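Local coordinates for protein CDA peptide synthetase I (Streptomyces coelicolor, PDB 5DU9) that carries a condensation domain of the nonribosomal peptide synthetase type, related to the CoA-dependent acyltransferases, at residues A[129-141]-A[150-162]. The protein carries 1 engineered substitution. Sequence-based numbering, arbitrary orientation.
With UM2 ((2S)-2-amino-N-butyl-propanamide), chain E.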
ATOM      1  N   PRO A 129       0.912 -11.329 -15.990  1.00 20.32           N
ATOM      2  CA  PRO A 129       1.262  -9.995 -16.492  1.00 24.39           C
ATOM      3  C   PRO A 129       0.081  -9.276 -17.137  1.00 24.80           C
ATOM      4  O   PRO A 129      -0.737  -9.911 -17.805  1.00 25.98           O
ATOM      5  CB  PRO A 129       2.350 -10.281 -17.536  1.00 26.88           C
ATOM      6  CG  PRO A 129       2.829 -11.659 -17.251  1.00 30.32           C
ATOM      7  CD  PRO A 129       1.652 -12.388 -16.698  1.00 23.96           C
ATOM      8  N   LEU A 130       0.003  -7.967 -16.929  1.00 25.12           N
ATOM      9  CA  LEU A 130      -0.978  -7.119 -17.600  1.00 21.08           C
ATOM     10  C   LEU A 130      -0.269  -6.119 -18.503  1.00 20.41           C
ATOM     11  O   LEU A 130       0.265  -5.126 -18.012  1.00 23.66           O
ATOM     12  CB  LEU A 130      -1.839  -6.367 -16.586  1.00 20.51           C
ATOM     13  CG  LEU A 130      -2.836  -7.172 -15.755  1.00 24.59           C
ATOM     14  CD1 LEU A 130      -3.436  -6.278 -14.685  1.00 20.65           C
ATOM     15  CD2 LEU A 130      -3.931  -7.762 -16.635  1.00 28.51           C
ATOM     16  N   PRO A 131      -0.257  -6.372 -19.822  1.00 22.37           N
ATOM     17  CA  PRO A 131       0.371  -5.430 -20.758  1.00 25.70           C
ATOM     18  C   PRO A 131      -0.232  -4.035 -20.639  1.00 21.49           C
ATOM     19  O   PRO A 131      -1.454  -3.903 -20.603  1.00 22.58           O
ATOM     20  CB  PRO A 131       0.075  -6.042 -22.129  1.00 28.88           C
ATOM     21  CG  PRO A 131      -0.143  -7.488 -21.861  1.00 30.18           C
ATOM     22  CD  PRO A 131      -0.791  -7.558 -20.517  1.00 22.82           C
ATOM     23  N   LEU A 132       0.619  -3.017 -20.587  1.00 21.48           N
ATOM     24  CA  LEU A 132       0.171  -1.669 -20.259  1.00 22.36           C
ATOM     25  C   LEU A 132      -0.593  -0.985 -21.387  1.00 20.74           C
ATOM     26  O   LEU A 132      -1.277   0.010 -21.142  1.00 23.68           O
ATOM     27  CB  LEU A 132       1.367  -0.804 -19.851  1.00 23.14           C
ATOM     28  CG  LEU A 132       2.064  -1.183 -18.538  1.00 24.71           C
ATOM     29  CD1 LEU A 132       3.169  -0.184 -18.214  1.00 28.13           C
ATOM     30  CD2 LEU A 132       1.083  -1.277 -17.375  1.00 21.86           C
ATOM     31  N   ASP A 133      -0.500  -1.513 -22.607  1.00 22.80           N
ATOM     32  CA  ASP A 133      -1.180  -0.903 -23.749  1.00 23.41           C
ATOM     33  C   ASP A 133      -2.611  -1.413 -23.929  1.00 26.53           C
ATOM     34  O   ASP A 133      -3.292  -1.026 -24.875  1.00 29.68           O
ATOM     35  CB  ASP A 133      -0.386  -1.142 -25.035  1.00 26.19           C
ATOM     36  CG  ASP A 133      -0.391  -2.595 -25.465  1.00 34.03           C
ATOM     37  OD1 ASP A 133      -0.474  -3.479 -24.591  1.00 32.94           O
ATOM     38  OD2 ASP A 133      -0.307  -2.852 -26.684  1.00 44.45           O
ATOM     39  N   ARG A 134      -3.059  -2.286 -23.032  1.00 24.87           N
ATOM     40  CA  ARG A 134      -4.439  -2.763 -23.043  1.00 30.75           C
ATOM     41  C   ARG A 134      -5.206  -2.097 -21.904  1.00 25.41           C
ATOM     42  O   ARG A 134      -4.820  -2.229 -20.746  1.00 23.98           O
ATOM     43  CB  ARG A 134      -4.489  -4.287 -22.908  1.00 31.11           C
ATOM     44  CG  ARG A 134      -3.750  -5.025 -24.010  1.00 32.82           C
ATOM     45  N   PRO A 135      -6.291  -1.373 -22.223  1.00 23.84           N
ATOM     46  CA  PRO A 135      -6.958  -0.617 -21.158  1.00 21.11           C
ATOM     47  C   PRO A 135      -7.690  -1.504 -20.151  1.00 26.44           C
ATOM     48  O   PRO A 135      -8.128  -2.597 -20.495  1.00 29.09           O
ATOM     49  CB  PRO A 135      -7.944   0.268 -21.921  1.00 22.27           C
ATOM     50  CG  PRO A 135      -8.230  -0.478 -23.168  1.00 27.37           C
ATOM     51  CD  PRO A 135      -6.956  -1.188 -23.526  1.00 28.19           C
ATOM     52  N   GLY A 136      -7.812  -1.026 -18.918  1.00 24.79           N
ATOM     53  CA  GLY A 136      -8.478  -1.778 -17.868  1.00 26.74           C
ATOM     54  C   GLY A 136      -7.497  -2.684 -17.156  1.00 23.50           C
ATOM     55  O   GLY A 136      -7.581  -3.909 -17.231  1.00 25.34           O
ATOM     56  N   LEU A 137      -6.562  -2.063 -16.452  1.00 17.96           N
ATOM     57  CA  LEU A 137      -5.446  -2.780 -15.857  1.00 16.76           C
ATOM     58  C   LEU A 137      -5.806  -3.278 -14.466  1.00 16.35           C
ATOM     59  O   LEU A 137      -5.141  -2.970 -13.477  1.00 15.18           O
ATOM     60  CB  LEU A 137      -4.215  -1.881 -15.824  1.00 15.46           C
ATOM     61  CG  LEU A 137      -3.704  -1.596 -17.239  1.00 17.45           C
ATOM     62  CD1 LEU A 137      -2.891  -0.317 -17.299  1.00 18.76           C
ATOM     63  CD2 LEU A 137      -2.882  -2.770 -17.751  1.00 21.47           C
ATOM     64  N   SER A 138      -6.877  -4.055 -14.402  1.00 17.51           N
ATOM     65  CA  SER A 138      -7.303  -4.637 -13.143  1.00 16.48           C
ATOM     66  C   SER A 138      -7.986  -5.974 -13.372  1.00 15.40           C
ATOM     67  O   SER A 138      -8.318  -6.340 -14.505  1.00 16.62           O
ATOM     68  CB  SER A 138      -8.229  -3.678 -12.390  1.00 15.95           C
ATOM     69  OG  SER A 138      -9.430  -3.448 -13.104  1.00 18.29           O
ATOM     70  N   SER A 139      -8.179  -6.695 -12.274  1.00 15.93           N
ATOM     71  CA  SER A 139      -8.768  -8.021 -12.285  1.00 17.37           C
ATOM     72  C   SER A 139      -9.686  -8.127 -11.074  1.00 16.12           C
ATOM     73  O   SER A 139      -9.275  -7.806  -9.961  1.00 18.49           O
ATOM     74  CB  SER A 139      -7.676  -9.092 -12.250  1.00 17.47           C
ATOM     75  OG  SER A 139      -8.220 -10.397 -12.271  1.00 22.40           O
ATOM     76  N   HIS A 140     -10.921  -8.565 -11.300  1.00 17.90           N
ATOM     77  CA  HIS A 140     -11.942  -8.563 -10.259  1.00 15.90           C
ATOM     78  C   HIS A 140     -12.590  -9.928 -10.120  1.00 18.48           C
ATOM     79  O   HIS A 140     -12.995 -10.537 -11.110  1.00 19.00           O
ATOM     80  CB  HIS A 140     -13.015  -7.518 -10.567  1.00 19.79           C
ATOM     81  CG  HIS A 140     -12.474  -6.137 -10.760  1.00 18.14           C
ATOM     82  ND1 HIS A 140     -12.644  -5.135  -9.828  1.00 19.23           N
ATOM     83  CD2 HIS A 140     -11.763  -5.590 -11.774  1.00 18.86           C
ATOM     84  CE1 HIS A 140     -12.064  -4.031 -10.262  1.00 19.55           C
ATOM     85  NE2 HIS A 140     -11.520  -4.281 -11.439  1.00 18.29           N
ATOM     86  N   ALA A 141     -12.687 -10.404  -8.884  1.00 16.81           N
ATOM     87  CA  ALA A 141     -13.365 -11.666  -8.617  1.00 19.92           C
ATOM     88  C   ALA A 141     -14.143 -11.613  -7.313  1.00 20.72           C
ATOM     89  O   ALA A 141     -13.659 -11.096  -6.308  1.00 20.63           O
ATOM     90  CB  ALA A 141     -12.362 -12.809  -8.581  1.00 20.23           C
ATOM     91  N   HIS A 150     -18.408 -13.936   1.757  1.00 25.30           N
ATOM     92  CA  HIS A 150     -17.839 -13.654   0.448  1.00 23.90           C
ATOM     93  C   HIS A 150     -16.461 -13.025   0.557  1.00 23.93           C
ATOM     94  O   HIS A 150     -16.044 -12.570   1.624  1.00 22.71           O
ATOM     95  CB  HIS A 150     -18.760 -12.732  -0.353  1.00 29.55           C
ATOM     96  CG  HIS A 150     -19.934 -13.434  -0.962  1.00 29.82           C
ATOM     97  ND1 HIS A 150     -21.009 -13.870  -0.220  1.00 50.71           N
ATOM     98  CD2 HIS A 150     -20.195 -13.780  -2.244  1.00 29.54           C
ATOM     99  CE1 HIS A 150     -21.884 -14.453  -1.019  1.00 53.44           C
ATOM    100  NE2 HIS A 150     -21.418 -14.410  -2.253  1.00 35.00           N
ATOM    101  N   LEU A 151     -15.758 -13.011  -0.568  1.00 20.26           N
ATOM    102  CA  LEU A 151     -14.479 -12.332  -0.671  1.00 23.30           C
ATOM    103  C   LEU A 151     -14.427 -11.632  -2.017  1.00 20.10           C
ATOM    104  O   LEU A 151     -14.634 -12.267  -3.050  1.00 21.01           O
ATOM    105  CB  LEU A 151     -13.319 -13.324  -0.519  1.00 25.22           C
ATOM    106  CG  LEU A 151     -11.908 -12.747  -0.388  1.00 31.99           C
ATOM    107  CD1 LEU A 151     -11.029 -13.696   0.408  1.00 43.26           C
ATOM    108  CD2 LEU A 151     -11.288 -12.486  -1.756  1.00 28.34           C
ATOM    109  N   TYR A 152     -14.180 -10.326  -1.998  1.00 18.17           N
ATOM    110  CA  TYR A 152     -14.010  -9.563  -3.230  1.00 20.32           C
ATOM    111  C   TYR A 152     -12.538  -9.271  -3.438  1.00 20.02           C
ATOM    112  O   TYR A 152     -11.925  -8.593  -2.618  1.00 17.72           O
ATOM    113  CB  TYR A 152     -14.796  -8.247  -3.192  1.00 18.41           C
ATOM    114  CG  TYR A 152     -14.820  -7.541  -4.530  1.00 18.90           C
ATOM    115  CD1 TYR A 152     -13.700  -6.871  -5.012  1.00 21.99           C
ATOM    116  CD2 TYR A 152     -15.959  -7.563  -5.324  1.00 25.26           C
ATOM    117  CE1 TYR A 152     -13.718  -6.240  -6.243  1.00 17.31           C
ATOM    118  CE2 TYR A 152     -15.986  -6.930  -6.550  1.00 23.62           C
ATOM    119  CZ  TYR A 152     -14.863  -6.272  -7.004  1.00 22.97           C
ATOM    120  OH  TYR A 152     -14.888  -5.648  -8.229  1.00 21.16           O
ATOM    121  N   TYR A 153     -11.983  -9.775  -4.538  1.00 16.67           N
ATOM    122  CA  TYR A 153     -10.581  -9.556  -4.879  1.00 16.77           C
ATOM    123  C   TYR A 153     -10.420  -8.449  -5.904  1.00 14.40           C
ATOM    124  O   TYR A 153     -11.041  -8.472  -6.964  1.00 15.96           O
ATOM    125  CB  TYR A 153      -9.958 -10.846  -5.415  1.00 17.79           C
ATOM    126  CG  TYR A 153      -8.630 -10.666  -6.134  1.00 15.27           C
ATOM    127  CD1 TYR A 153      -7.476 -10.320  -5.441  1.00 17.58           C
ATOM    128  CD2 TYR A 153      -8.530 -10.874  -7.502  1.00 20.43           C
ATOM    129  CE1 TYR A 153      -6.264 -10.172  -6.096  1.00 15.55           C
ATOM    130  CE2 TYR A 153      -7.322 -10.729  -8.166  1.00 19.33           C
ATOM    131  CZ  TYR A 153      -6.192 -10.384  -7.457  1.00 19.13           C
ATOM    132  OH  TYR A 153      -4.992 -10.246  -8.124  1.00 19.71           O
ATOM    133  N   LEU A 154      -9.567  -7.490  -5.567  1.00 15.54           N
ATOM    134  CA  LEU A 154      -9.184  -6.415  -6.469  1.00 13.56           C
ATOM    135  C   LEU A 154      -7.709  -6.552  -6.807  1.00 13.37           C
ATOM    136  O   LEU A 154      -6.843  -6.259  -5.980  1.00 15.50           O
ATOM    137  CB  LEU A 154      -9.460  -5.049  -5.837  1.00 14.06           C
ATOM    138  CG  LEU A 154      -8.929  -3.830  -6.601  1.00 17.25           C
ATOM    139  CD1 LEU A 154      -9.593  -3.699  -7.958  1.00 16.74           C
ATOM    140  CD2 LEU A 154      -9.122  -2.562  -5.782  1.00 19.73           C
ATOM    141  N   GLY A 155      -7.437  -7.019  -8.022  1.00 12.57           N
ATOM    142  CA  GLY A 155      -6.081  -7.114  -8.526  1.00 15.31           C
ATOM    143  C   GLY A 155      -5.861  -5.961  -9.476  1.00 14.24           C
ATOM    144  O   GLY A 155      -6.744  -5.628 -10.262  1.00 14.23           O
ATOM    145  N   VAL A 156      -4.689  -5.342  -9.401  1.00 13.43           N
ATOM    146  CA  VAL A 156      -4.394  -4.203 -10.254  1.00 14.26           C
ATOM    147  C   VAL A 156      -2.953  -4.232 -10.710  1.00 14.85           C
ATOM    148  O   VAL A 156      -2.128  -4.973 -10.169  1.00 14.70           O
ATOM    149  CB  VAL A 156      -4.651  -2.858  -9.531  1.00 13.84           C
ATOM    150  CG1 VAL A 156      -6.106  -2.743  -9.094  1.00 15.70           C
ATOM    151  CG2 VAL A 156      -3.715  -2.694  -8.329  1.00 14.38           C
ATOM    152  N   HIS A 157      -2.665  -3.429 -11.724  1.00 16.44           N
ATOM    153  CA  HIS A 157      -1.300  -3.030 -11.995  1.00 13.74           C
ATOM    154  C   HIS A 157      -1.038  -1.803 -11.144  1.00 15.15           C
ATOM    155  O   HIS A 157      -1.869  -0.901 -11.094  1.00 13.28           O
ATOM    156  CB  HIS A 157      -1.074  -2.722 -13.469  1.00 17.51           C
ATOM    157  CG  HIS A 157       0.370  -2.694 -13.848  1.00 15.81           C
ATOM    158  ND1 HIS A 157       1.240  -1.728 -13.388  1.00 14.20           N
ATOM    159  CD2 HIS A 157       1.104  -3.527 -14.622  1.00 18.33           C
ATOM    160  CE1 HIS A 157       2.447  -1.963 -13.873  1.00 14.87           C
ATOM    161  NE2 HIS A 157       2.392  -3.051 -14.619  1.00 19.91           N
ATOM    162  N   HIS A 158       0.100  -1.771 -10.459  1.00 12.54           N
ATOM    163  CA  HIS A 158       0.401  -0.665  -9.562  1.00 10.33           C
ATOM    164  C   HIS A 158       0.370   0.692 -10.279  1.00 13.43           C
ATOM    165  O   HIS A 158       0.161   1.726  -9.641  1.00 14.40           O
ATOM    166  CB  HIS A 158       1.765  -0.887  -8.892  1.00 14.85           C
ATOM    167  CG  HIS A 158       1.886  -0.246  -7.545  1.00 15.49           C
ATOM    168  ND1 HIS A 158       1.085   0.801  -7.142  1.00 18.43           N
ATOM    169  CD2 HIS A 158       2.699  -0.520  -6.498  1.00 18.28           C
ATOM    170  CE1 HIS A 158       1.409   1.151  -5.910  1.00 20.28           C
ATOM    171  NE2 HIS A 158       2.388   0.367  -5.498  1.00 18.07           N
ATOM    172  N   ILE A 159       0.549   0.697 -11.596  1.00 12.89           N
ATOM    173  CA  ILE A 159       0.595   1.962 -12.322  1.00 13.85           C
ATOM    174  C   ILE A 159      -0.758   2.681 -12.344  1.00 13.08           C
ATOM    175  O   ILE A 159      -0.795   3.881 -12.592  1.00 13.17           O
ATOM    176  CB  ILE A 159       1.103   1.773 -13.781  1.00 12.93           C
ATOM    177  CG1 ILE A 159       1.656   3.097 -14.320  1.00 16.93           C
ATOM    178  CG2 ILE A 159       0.008   1.218 -14.693  1.00 14.95           C
ATOM    179  CD1 ILE A 159       2.462   2.962 -15.605  1.00 15.83           C
ATOM    180  N   VAL A 160      -1.862   1.977 -12.075  1.00 14.52           N
ATOM    181  CA  VAL A 160      -3.181   2.624 -12.114  1.00 12.19           C
ATOM    182  C   VAL A 160      -3.818   2.819 -10.730  1.00 11.12           C
ATOM    183  O   VAL A 160      -4.698   3.667 -10.577  1.00 13.05           O
ATOM    184  CB  VAL A 160      -4.192   1.847 -13.008  1.00 13.77           C
ATOM    185  CG1 VAL A 160      -3.789   1.943 -14.477  1.00 17.23           C
ATOM    186  CG2 VAL A 160      -4.335   0.398 -12.579  1.00 14.69           C
ATOM    187  N   ILE A 161      -3.382   2.052  -9.735  1.00 11.81           N
ATOM    188  CA  ILE A 161      -4.036   2.062  -8.420  1.00 12.51           C
ATOM    189  C   ILE A 161      -3.035   1.919  -7.281  1.00 12.25           C
ATOM    190  O   ILE A 161      -2.252   0.963  -7.253  1.00 15.99           O
ATOM    191  CB  ILE A 161      -5.089   0.922  -8.312  1.00 14.64           C
ATOM    192  CG1 ILE A 161      -6.309   1.215  -9.199  1.00 13.54           C
ATOM    193  CG2 ILE A 161      -5.538   0.696  -6.861  1.00 14.98           C
ATOM    194  CD1 ILE A 161      -7.170   2.387  -8.747  1.00 13.77           C
ATOM    195  N   ASP A 162      -3.069   2.874  -6.355  1.00 12.67           N
ATOM    196  CA  ASP A 162      -2.302   2.792  -5.113  1.00 13.10           C
ATOM    197  C   ASP A 162      -3.216   2.436  -3.935  1.00 15.36           C
ATOM    198  O   ASP A 162      -4.416   2.228  -4.105  1.00 14.32           O
ATOM    199  CB  ASP A 162      -1.549   4.104  -4.843  1.00 14.90           C
ATOM    200  CG  ASP A 162      -2.446   5.333  -4.875  1.00 14.18           C
ATOM    201  OD1 ASP A 162      -3.651   5.224  -4.565  1.00 14.06           O
ATOM    202  OD2 ASP A 162      -1.922   6.425  -5.191  1.00 15.14           O
TER
HETATM  203  CCH UM2 E 503       8.658   4.475  -7.513  1.00 33.59           C
HETATM  204  CCI UM2 E 503       7.186   4.105  -7.517  1.00 34.02           C
HETATM  205  CCJ UM2 E 503       6.954   2.591  -7.513  1.00 29.49           C
HETATM  206  CCK UM2 E 503       7.071   1.970  -6.121  1.00 41.93           C
HETATM  207  NCL UM2 E 503       5.858   2.066  -5.319  1.00 30.44           N
HETATM  208  CCM UM2 E 503       5.421   1.047  -4.574  1.00 25.63           C
HETATM  209  OCN UM2 E 503       5.669  -0.122  -4.829  1.00 23.97           O
HETATM  210  CCO UM2 E 503       4.612   1.396  -3.356  1.00 21.03           C
HETATM  211  CCP UM2 E 503       5.550   1.620  -2.175  1.00 25.91           C
HETATM  212  NCQ UM2 E 503       3.701   0.285  -3.018  1.00 21.92           N
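H157 leaves strand 150-157 toward the loop before strand 138-141, where its backbone N donates a hydrogen bond to L137 O (3.1 Å). Its CB packs on L137 CB. From there CG runs anti to the backbone N (chi1 -163°), which brings one face of the ring against L132, whose CD2 sits over its centre, 3.6 Å from the centroid, as a CH-pi contact. Along the rim, H157 CD2 passes L130 O obliquely, H157 ND1 accepts a hydrogen bond from I159 N at 3.1 Å, in the ring plane, and H157 NE2 is hydrogen-bonded to Q23 OE1. Imidazole suits this place because it offers an apolar face and two polar nitrogens, both engaged, which fix its rotation. H157 begins the HHxxxDG motif of condensation domains, at the end of the beta hairpin formed by strands 138-146 and 149-157; the next residue, H158, turns away from the loop, and its NE2 accepts NCQ of (2S)-2-amino-N-butyl-propanamide at 2.8 Å. Past it, the beta-branched V160 sets its CG1 3.7 Å from L137 CD1. Within the hairpin, S139 and G155 exchange backbone bonds, as do A141 and Y153; G155, having no side chain, leaves room for the Y153 hydroxyl, which reaches D125. On the other sheet face the H140 ring is held at both nitrogens, ND1 by Y152 OH (2.8 Å) and NE2 by S138 OG (2.8 Å), while L154 CD1 lies 3.4 Å from H140 CE1.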